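Local coordinates for oxysterol-binding protein homolog 1 (Saccharomyces cerevisiae, PDB 5H28) that carries sterols and other lipids between membranes and, through the ankyrin-repeat domain described here, is targeted to the nucleus-vacuole junction by binding NVJ1, at residues A[161-166]-A[199-204]; A[176-181]-A[187-192]; A[213-218]-A[222-227]. All coordinates share one frame; numbering follows the deposited sequence.

Contact 1: A[161-166]-A[199-204]; sequences GHLESI and VIMCRW
Trp204 and Glu164 meet edge-on: the indole NE1 donates to Glu164 OE2 at 2.9 Å, and the carboxylate oxygen lies close to the ring plane. The N-H...O angle of 134° makes this a bent bond, and the carboxylate stands almost perpendicular to the indole. Glu164 reaches the ring edge because its chain, with CG beside the backbone N, folds back at chi2 (-69°). Next to this bond, on the six-membered ring, Leu163 CB lies 3.6 Å from Trp204 CH2, while CD1 of that leucine sits over one ring face, displaced toward the rim. The branch then goes on to Met201, CD1 meeting CE tip to tip at 3.7 Å; turns at chi2 and chi3 swing the methionine's methyl into place. These long side chains bridge helices whose axes stay 13.1 Å apart and nearly parallel, at 15°. His208 stacks on Trp204, and Phe151 and Ala154 of helix 130-156 pack on Leu163. The near-parallel, side-by-side packing of helix 160-167 against helix 199-207, the latter in the predicted third ankyrin repeat, is consistent with the stacked-helix solenoid of this fold.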
loop_
_atom_site.group_PDB
_atom_site.type_symbol
_atom_site.label_atom_id
_atom_site.label_comp_id
_atom_site.label_asym_id
_atom_site.label_seq_id
_atom_site.Cartn_x
_atom_site.Cartn_y
_atom_site.Cartn_z
ATOM N N GLY A 161 10.701 -12.987 -4.700
ATOM C CA GLY A 161 9.479 -13.242 -3.960
ATOM C C GLY A 161 9.179 -12.060 -3.054
ATOM O O GLY A 161 8.057 -11.557 -3.010
ATOM N N HIS A 162 10.197 -11.610 -2.328
ATOM C CA HIS A 162 10.045 -10.476 -1.422
ATOM C C HIS A 162 9.695 -9.214 -2.213
ATOM O O HIS A 162 8.822 -8.446 -1.810
ATOM C CB HIS A 162 11.337 -10.266 -0.631
ATOM C CG HIS A 162 11.195 -9.346 0.542
ATOM N ND1 HIS A 162 12.242 -9.068 1.396
ATOM C CD2 HIS A 162 10.139 -8.628 0.997
ATOM C CE1 HIS A 162 11.838 -8.218 2.323
ATOM N NE2 HIS A 162 10.567 -7.936 2.104
ATOM N N LEU A 163 10.369 -9.002 -3.342
ATOM C CA LEU A 163 10.096 -7.832 -4.176
ATOM C C LEU A 163 8.645 -7.813 -4.644
ATOM O O LEU A 163 8.022 -6.757 -4.697
ATOM C CB LEU A 163 11.021 -7.811 -5.394
ATOM C CG LEU A 163 12.478 -7.428 -5.136
ATOM C CD1 LEU A 163 13.311 -7.727 -6.373
ATOM C CD2 LEU A 163 12.562 -5.954 -4.777
ATOM N N GLU A 164 8.117 -8.986 -4.986
ATOM C CA GLU A 164 6.732 -9.091 -5.436
ATOM C C GLU A 164 5.785 -8.607 -4.338
ATOM O O GLU A 164 4.845 -7.859 -4.602
ATOM C CB GLU A 164 6.394 -10.540 -5.791
ATOM C CG GLU A 164 7.019 -11.069 -7.077
ATOM C CD GLU A 164 6.442 -10.425 -8.326
ATOM O OE1 GLU A 164 5.218 -10.179 -8.363
ATOM O OE2 GLU A 164 7.210 -10.178 -9.280
ATOM N N SER A 165 6.041 -9.037 -3.106
ATOM C CA SER A 165 5.206 -8.643 -1.973
ATOM C C SER A 165 5.289 -7.144 -1.684
ATOM O O SER A 165 4.298 -6.518 -1.303
ATOM C CB SER A 165 5.608 -9.428 -0.721
ATOM O OG SER A 165 5.194 -10.783 -0.807
ATOM N N ILE A 166 6.471 -6.566 -1.866
ATOM C CA ILE A 166 6.655 -5.144 -1.610
ATOM C C ILE A 166 5.930 -4.268 -2.621
ATOM O O ILE A 166 5.205 -3.349 -2.246
ATOM C CB ILE A 166 8.150 -4.766 -1.615
ATOM C CG1 ILE A 166 8.867 -5.483 -0.471
ATOM C CG2 ILE A 166 8.316 -3.254 -1.475
ATOM C CD1 ILE A 166 10.370 -5.406 -0.568
ATOM N N VAL A 199 20.796 -7.969 -16.175
ATOM C CA VAL A 199 19.714 -7.709 -17.125
ATOM C C VAL A 199 18.347 -8.231 -16.690
ATOM O O VAL A 199 17.331 -7.569 -16.914
ATOM C CB VAL A 199 20.054 -8.276 -18.521
ATOM C CG1 VAL A 199 18.977 -7.878 -19.522
ATOM C CG2 VAL A 199 21.407 -7.746 -18.979
ATOM N N ILE A 200 18.307 -9.404 -16.071
ATOM C CA ILE A 200 17.036 -9.950 -15.619
ATOM C C ILE A 200 16.386 -9.002 -14.614
ATOM O O ILE A 200 15.188 -8.726 -14.705
ATOM C CB ILE A 200 17.213 -11.351 -14.987
ATOM C CG1 ILE A 200 17.579 -12.359 -16.081
ATOM C CG2 ILE A 200 15.935 -11.778 -14.271
ATOM C CD1 ILE A 200 17.778 -13.768 -15.577
ATOM N N MET A 201 17.167 -8.493 -13.665
ATOM C CA MET A 201 16.606 -7.571 -12.686
ATOM C C MET A 201 16.156 -6.288 -13.377
ATOM O O MET A 201 15.115 -5.727 -13.034
ATOM C CB MET A 201 17.621 -7.238 -11.591
ATOM C CG MET A 201 17.093 -6.247 -10.546
ATOM S SD MET A 201 15.612 -6.814 -9.666
ATOM C CE MET A 201 16.359 -7.925 -8.488
ATOM N N CYS A 202 16.938 -5.816 -14.345
ATOM C CA CYS A 202 16.559 -4.604 -15.066
ATOM C C CYS A 202 15.202 -4.814 -15.740
ATOM O O CYS A 202 14.327 -3.955 -15.651
ATOM C CB CYS A 202 17.611 -4.238 -16.117
ATOM S SG CYS A 202 19.140 -3.547 -15.442
ATOM N N ARG A 203 15.029 -5.956 -16.404
ATOM C CA ARG A 203 13.768 -6.263 -17.077
ATOM C C ARG A 203 12.622 -6.292 -16.072
ATOM O O ARG A 203 11.543 -5.760 -16.336
ATOM C CB ARG A 203 13.853 -7.616 -17.792
ATOM C CG ARG A 203 14.788 -7.651 -18.989
ATOM C CD ARG A 203 14.864 -9.061 -19.568
ATOM N NE ARG A 203 15.852 -9.168 -20.641
ATOM C CZ ARG A 203 15.701 -8.655 -21.857
ATOM N NH1 ARG A 203 14.594 -7.997 -22.173
ATOM N NH2 ARG A 203 16.665 -8.788 -22.757
ATOM N N TRP A 204 12.858 -6.907 -14.917
ATOM C CA TRP A 204 11.837 -7.002 -13.876
ATOM C C TRP A 204 11.441 -5.608 -13.394
ATOM O O TRP A 204 10.263 -5.300 -13.237
ATOM C CB TRP A 204 12.361 -7.819 -12.690
ATOM C CG TRP A 204 11.292 -8.202 -11.698
ATOM C CD1 TRP A 204 10.556 -9.355 -11.687
ATOM C CD2 TRP A 204 10.834 -7.425 -10.585
ATOM N NE1 TRP A 204 9.672 -9.343 -10.634
ATOM C CE2 TRP A 204 9.820 -8.170 -9.942
ATOM C CE3 TRP A 204 11.181 -6.169 -10.068
ATOM C CZ2 TRP A 204 9.147 -7.700 -8.807
ATOM C CZ3 TRP A 204 10.511 -5.702 -8.939
ATOM C CH2 TRP A 204 9.505 -6.468 -8.323
#

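Contact 2: A[176-181]-A[187-192]; sequences LDINGM and DTVLHE
Ile178 and Val189 meet across two dissimilar backbones, their CA atoms 6.9 Å apart. The first segment leaves a helix at Leu176 and folds into a type I beta turn from Asp177 to Gly180, closed by Gly180 N to Asp177 O, while the second runs extended through Asp187 and enters its helix after Thr188, which holds the N-cap position although its side chain makes no capping bond. Within the turn, Asp177 OD1 accepts from Asn179 N at 2.9 Å, approached from above the carboxylate plane: an Asx turn. No direct hydrogen bond joins the segments; water does that work. One water donates to Ile178 O and accepts from Leu190 N, and a second accepts from Val189 N at 3.0 Å, so two amides of the first helical turn are satisfied by solvent. Apolar contact is brief, Ile178 CG1 crossing Val189 CG1 at 3.8 Å. That valine methyl, held between its backbone N and carbonyl carbon (chi1 70°), also lies 3.5 Å from Ile178 O. Thr188 divides its labour: CG2 rests 3.9 Å from Asn179 O, and OG1 shares a water with that carbonyl, 2.7 Å from the hydroxyl. A valine at Thr188 would probably leave this water without its hydroxyl mate and weaken the link to Asn179 O. Asn179 itself is pinned by Asp211 N and Gly209 O. The turn lies between helix 172-175 and helix 189-196, with Leu205 of helix 199-207 touching both Ile178 and Val189, and Phe151 and Phe155 of helix 130-156 packing on Val189.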
loop_
_atom_site.group_PDB
_atom_site.type_symbol
_atom_site.label_atom_id
_atom_site.label_comp_id
_atom_site.label_asym_id
_atom_site.label_seq_id
_atom_site.Cartn_x
_atom_site.Cartn_y
_atom_site.Cartn_z
ATOM N N LEU A 176 6.317 4.210 -1.839
ATOM C CA LEU A 176 7.603 3.723 -2.322
ATOM C C LEU A 176 7.641 3.998 -3.818
ATOM O O LEU A 176 6.926 3.366 -4.592
ATOM C CB LEU A 176 7.772 2.221 -2.071
ATOM C CG LEU A 176 9.059 1.631 -2.670
ATOM C CD1 LEU A 176 10.278 2.290 -2.030
ATOM C CD2 LEU A 176 9.098 0.129 -2.448
ATOM N N ASP A 177 8.463 4.962 -4.215
ATOM C CA ASP A 177 8.588 5.327 -5.619
ATOM C C ASP A 177 9.785 4.612 -6.229
ATOM O O ASP A 177 10.935 4.926 -5.917
ATOM C CB ASP A 177 8.753 6.844 -5.747
ATOM C CG ASP A 177 8.824 7.310 -7.188
ATOM O OD1 ASP A 177 8.635 6.486 -8.107
ATOM O OD2 ASP A 177 9.068 8.516 -7.398
ATOM N N ILE A 178 9.504 3.653 -7.103
ATOM C CA ILE A 178 10.551 2.879 -7.755
ATOM C C ILE A 178 11.472 3.797 -8.562
ATOM O O ILE A 178 12.632 3.468 -8.800
ATOM C CB ILE A 178 9.930 1.785 -8.672
ATOM C CG1 ILE A 178 11.005 0.796 -9.122
ATOM C CG2 ILE A 178 9.241 2.426 -9.870
ATOM C CD1 ILE A 178 10.446 -0.407 -9.853
ATOM N N ASN A 179 10.959 4.958 -8.959
ATOM C CA ASN A 179 11.745 5.916 -9.729
ATOM C C ASN A 179 12.367 7.030 -8.901
ATOM O O ASN A 179 13.046 7.905 -9.438
ATOM C CB ASN A 179 10.881 6.524 -10.833
ATOM C CG ASN A 179 10.520 5.515 -11.892
ATOM O OD1 ASN A 179 11.396 4.888 -12.484
ATOM N ND2 ASN A 179 9.225 5.345 -12.138
ATOM N N GLY A 180 12.144 6.995 -7.593
ATOM C CA GLY A 180 12.696 8.021 -6.732
ATOM C C GLY A 180 14.061 7.673 -6.173
ATOM O O GLY A 180 14.507 6.530 -6.249
ATOM N N MET A 181 14.730 8.672 -5.613
ATOM C CA MET A 181 16.048 8.474 -5.028
ATOM C C MET A 181 15.898 7.880 -3.637
ATOM O O MET A 181 15.099 8.358 -2.828
ATOM C CB MET A 181 16.786 9.808 -4.941
ATOM C CG MET A 181 16.902 10.521 -6.273
ATOM S SD MET A 181 17.705 12.124 -6.131
ATOM C CE MET A 181 16.304 13.154 -5.720
ATOM N N ASP A 187 20.556 6.783 -4.444
ATOM C CA ASP A 187 20.540 6.134 -5.751
ATOM C C ASP A 187 19.156 5.671 -6.192
ATOM O O ASP A 187 18.249 5.511 -5.378
ATOM C CB ASP A 187 21.487 4.926 -5.770
ATOM C CG ASP A 187 22.927 5.297 -5.467
ATOM O OD1 ASP A 187 23.380 6.377 -5.903
ATOM O OD2 ASP A 187 23.613 4.492 -4.805
ATOM N N THR A 188 19.017 5.458 -7.497
ATOM C CA THR A 188 17.774 4.999 -8.104
ATOM C C THR A 188 18.020 3.552 -8.534
ATOM O O THR A 188 19.036 3.236 -9.162
ATOM C CB THR A 188 17.402 5.907 -9.282
ATOM O OG1 THR A 188 17.276 7.252 -8.801
ATOM C CG2 THR A 188 16.080 5.480 -9.900
ATOM N N VAL A 189 17.077 2.678 -8.203
ATOM C CA VAL A 189 17.245 1.254 -8.442
ATOM C C VAL A 189 17.553 0.763 -9.856
ATOM O O VAL A 189 18.462 -0.048 -10.032
ATOM C CB VAL A 189 16.050 0.469 -7.834
ATOM C CG1 VAL A 189 14.784 0.723 -8.622
ATOM C CG2 VAL A 189 16.385 -1.014 -7.762
ATOM N N LEU A 190 16.830 1.233 -10.866
ATOM C CA LEU A 190 17.119 0.774 -12.223
ATOM C C LEU A 190 18.568 1.088 -12.586
ATOM O O LEU A 190 19.294 0.221 -13.076
ATOM C CB LEU A 190 16.165 1.421 -13.241
ATOM C CG LEU A 190 16.397 1.036 -14.709
ATOM C CD1 LEU A 190 16.457 -0.487 -14.850
ATOM C CD2 LEU A 190 15.285 1.629 -15.578
ATOM N N HIS A 191 18.987 2.325 -12.333
ATOM C CA HIS A 191 20.352 2.742 -12.635
ATOM C C HIS A 191 21.379 1.828 -11.975
ATOM O O HIS A 191 22.364 1.432 -12.602
ATOM C CB HIS A 191 20.574 4.183 -12.173
ATOM C CG HIS A 191 19.581 5.151 -12.734
ATOM N ND1 HIS A 191 18.229 5.051 -12.488
ATOM C CD2 HIS A 191 19.741 6.233 -13.533
ATOM C CE1 HIS A 191 17.598 6.032 -13.111
ATOM N NE2 HIS A 191 18.492 6.763 -13.753
ATOM N N GLU A 192 21.142 1.486 -10.713
ATOM C CA GLU A 192 22.067 0.627 -9.997
ATOM C C GLU A 192 22.190 -0.748 -10.631
ATOM O O GLU A 192 23.281 -1.302 -10.686
ATOM C CB GLU A 192 21.656 0.501 -8.530
ATOM C CG GLU A 192 21.762 1.816 -7.776
ATOM C CD GLU A 192 23.100 2.496 -7.998
ATOM O OE1 GLU A 192 24.141 1.883 -7.680
ATOM O OE2 GLU A 192 23.119 3.643 -8.490
HETATM O O HOH W 1 14.355 2.819 -11.060
HETATM O O HOH W 2 14.676 3.909 -6.844
HETATM O O HOH W 3 15.605 9.217 -9.446
#

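Contact 3: A[213-218]-A[222-227]; sequences FKRDRK and PIELVR
Lys214 opens the contact through its backbone, its carbonyl O lying 3.3 Å from Pro222 CD, so that the CD methylene of the proline packs on a carbonyl oxygen that also accepts a hydrogen bond from His191 NE2. Next comes Arg215, whose chain, extended from CG to NE, carries the guanidinium across to Glu224. The two groups approach without closing a salt bridge: NH2 stays 4.2 Å from OE1, and the two planes are turned 65° against each other. A water bridges the gap instead, accepting from Arg215 NH2 at 3.0 Å in the guanidinium plane and donating to Glu224 OE2 at 2.7 Å. Each partner has a second, backbone anchor, Gly219 O for Arg215 NH2 and Leu221 N for Glu224 OE1. Asp216, with chi1 at 69°, starts its side chain toward the second segment, and OD2 comes within 4.3 Å of Leu225 CD1. The other oxygen, OD1, accepts from Lys218 N at 2.9 Å, from above the carboxylate plane, making an Asx turn, and takes Lys220 N as well. Two backbone amides thus fix its orientation. In the second segment, Leu225 N bonds back to Pro222 O. A compact turn leading into a short 3-10 segment, 223-225, with an aspartate gripping its backbone, is consistent with the turn that leads out of an ankyrin repeat, here at the end of the predicted third repeat.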
loop_
_atom_site.group_PDB
_atom_site.type_symbol
_atom_site.label_atom_id
_atom_site.label_comp_id
_atom_site.label_asym_id
_atom_site.label_seq_id
_atom_site.Cartn_x
_atom_site.Cartn_y
_atom_site.Cartn_z
ATOM N N PHE A 213 13.427 7.056 -18.610
ATOM C CA PHE A 213 13.608 8.494 -18.796
ATOM C C PHE A 213 14.031 9.186 -17.505
ATOM O O PHE A 213 14.401 10.356 -17.515
ATOM C CB PHE A 213 12.302 9.130 -19.282
ATOM C CG PHE A 213 11.977 8.842 -20.715
ATOM C CD1 PHE A 213 12.583 9.564 -21.737
ATOM C CD2 PHE A 213 11.061 7.851 -21.046
ATOM C CE1 PHE A 213 12.275 9.306 -23.072
ATOM C CE2 PHE A 213 10.746 7.585 -22.375
ATOM C CZ PHE A 213 11.355 8.313 -23.389
ATOM N N LYS A 214 13.979 8.461 -16.395
ATOM C CA LYS A 214 14.331 9.039 -15.105
ATOM C C LYS A 214 15.831 9.223 -14.904
ATOM O O LYS A 214 16.623 8.313 -15.157
ATOM C CB LYS A 214 13.772 8.169 -13.976
ATOM C CG LYS A 214 13.904 8.781 -12.592
ATOM C CD LYS A 214 13.015 10.009 -12.448
ATOM C CE LYS A 214 13.189 10.662 -11.090
ATOM N NZ LYS A 214 12.238 11.791 -10.905
ATOM N N ARG A 215 16.211 10.411 -14.447
ATOM C CA ARG A 215 17.609 10.728 -14.179
ATOM C C ARG A 215 17.883 10.564 -12.687
ATOM O O ARG A 215 17.089 11.006 -11.850
ATOM C CB ARG A 215 17.908 12.164 -14.619
ATOM C CG ARG A 215 17.730 12.375 -16.116
ATOM C CD ARG A 215 17.725 13.848 -16.504
ATOM N NE ARG A 215 17.580 14.015 -17.950
ATOM C CZ ARG A 215 18.527 13.718 -18.833
ATOM N NH1 ARG A 215 18.310 13.895 -20.126
ATOM N NH2 ARG A 215 19.698 13.252 -18.422
ATOM N N ASP A 216 18.995 9.915 -12.349
ATOM C CA ASP A 216 19.338 9.725 -10.945
ATOM C C ASP A 216 19.979 10.977 -10.353
ATOM O O ASP A 216 20.001 12.028 -10.994
ATOM C CB ASP A 216 20.250 8.500 -10.761
ATOM C CG ASP A 216 21.646 8.693 -11.335
ATOM O OD1 ASP A 216 21.975 9.789 -11.833
ATOM O OD2 ASP A 216 22.428 7.721 -11.276
ATOM N N ARG A 217 20.497 10.865 -9.134
ATOM C CA ARG A 217 21.103 12.006 -8.458
ATOM C C ARG A 217 22.271 12.633 -9.205
ATOM O O ARG A 217 22.596 13.799 -8.980
ATOM C CB ARG A 217 21.538 11.615 -7.040
ATOM C CG ARG A 217 22.628 10.564 -6.953
ATOM C CD ARG A 217 22.914 10.236 -5.492
ATOM N NE ARG A 217 23.860 9.137 -5.325
ATOM C CZ ARG A 217 25.183 9.258 -5.398
ATOM N NH1 ARG A 217 25.735 10.440 -5.634
ATOM N NH2 ARG A 217 25.954 8.192 -5.235
ATOM N N LYS A 218 22.896 11.867 -10.093
ATOM C CA LYS A 218 24.022 12.378 -10.867
ATOM C C LYS A 218 23.538 12.903 -12.212
ATOM O O LYS A 218 24.341 13.255 -13.077
ATOM C CB LYS A 218 25.061 11.277 -11.072
ATOM C CG LYS A 218 25.622 10.730 -9.771
ATOM C CD LYS A 218 26.684 9.681 -10.025
ATOM C CE LYS A 218 27.232 9.133 -8.720
ATOM N NZ LYS A 218 28.289 8.110 -8.957
ATOM N N PRO A 222 19.415 5.820 -17.307
ATOM C CA PRO A 222 19.889 4.436 -17.237
ATOM C C PRO A 222 20.755 4.043 -18.442
ATOM O O PRO A 222 21.782 3.379 -18.290
ATOM C CB PRO A 222 18.593 3.632 -17.176
ATOM C CG PRO A 222 17.672 4.543 -16.423
ATOM C CD PRO A 222 17.965 5.898 -17.039
ATOM N N ILE A 223 20.354 4.469 -19.638
ATOM C CA ILE A 223 21.092 4.125 -20.850
ATOM C C ILE A 223 22.522 4.673 -20.872
ATOM O O ILE A 223 23.411 4.088 -21.495
ATOM C CB ILE A 223 20.329 4.612 -22.111
ATOM C CG1 ILE A 223 20.928 3.975 -23.367
ATOM C CG2 ILE A 223 20.397 6.131 -22.210
ATOM C CD1 ILE A 223 20.092 4.189 -24.611
ATOM N N GLU A 224 22.745 5.785 -20.182
ATOM C CA GLU A 224 24.068 6.392 -20.150
ATOM C C GLU A 224 25.007 5.660 -19.195
ATOM O O GLU A 224 26.192 5.978 -19.115
ATOM C CB GLU A 224 23.951 7.868 -19.759
ATOM C CG GLU A 224 22.997 8.644 -20.656
ATOM C CD GLU A 224 22.826 10.088 -20.228
ATOM O OE1 GLU A 224 22.617 10.333 -19.021
ATOM O OE2 GLU A 224 22.887 10.979 -21.104
ATOM N N LEU A 225 24.476 4.672 -18.482
ATOM C CA LEU A 225 25.271 3.895 -17.536
ATOM C C LEU A 225 25.689 2.548 -18.119
ATOM O O LEU A 225 26.340 1.737 -17.453
ATOM C CB LEU A 225 24.486 3.704 -16.237
ATOM C CG LEU A 225 24.183 5.019 -15.508
ATOM C CD1 LEU A 225 23.319 4.746 -14.284
ATOM C CD2 LEU A 225 25.488 5.698 -15.104
ATOM N N VAL A 226 25.299 2.310 -19.366
ATOM C CA VAL A 226 25.668 1.087 -20.065
ATOM C C VAL A 226 27.096 1.305 -20.560
ATOM O O VAL A 226 27.478 2.439 -20.862
ATOM C CB VAL A 226 24.749 0.840 -21.288
ATOM C CG1 VAL A 226 25.241 -0.358 -22.084
ATOM C CG2 VAL A 226 23.320 0.607 -20.828
ATOM N N ARG A 227 27.888 0.237 -20.619
ATOM C CA ARG A 227 29.261 0.349 -21.105
ATOM C C ARG A 227 29.242 0.983 -22.488
ATOM O O ARG A 227 28.387 0.661 -23.313
ATOM C CB ARG A 227 29.928 -1.024 -21.211
ATOM C CG ARG A 227 30.346 -1.658 -19.899
ATOM C CD ARG A 227 31.323 -2.794 -20.180
ATOM N NE ARG A 227 32.580 -2.294 -20.735
ATOM C CZ ARG A 227 33.464 -3.037 -21.395
ATOM N NH1 ARG A 227 33.235 -4.329 -21.593
ATOM N NH2 ARG A 227 34.584 -2.491 -21.851
HETATM O O HOH W 4 21.121 13.040 -21.074
#

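How the contacts relate
Contact 1 is the most buried of the three, joining helices 160-167 and 199-207 through an indole, apolar chains and one direct side-chain hydrogen bond. Contact 2 is partly buried and depends largely on water; contact 3, also partly buried, has its centre about 28 Å from the centre of the chain, the farthest of the three, and relies on a water-bridged pair of opposite charges and backbone anchors. Contacts 1 and 2 each involve one of two consecutive helices, 199-207 and 189-196, and touch through Ile166 with Leu176 and Cys202 with Leu190. Contacts 2 and 3 are tied by the Asp187-Arg217 salt bridge and by packing of Asn179 O on Lys214 CE. Contacts 1 and 3 do not touch.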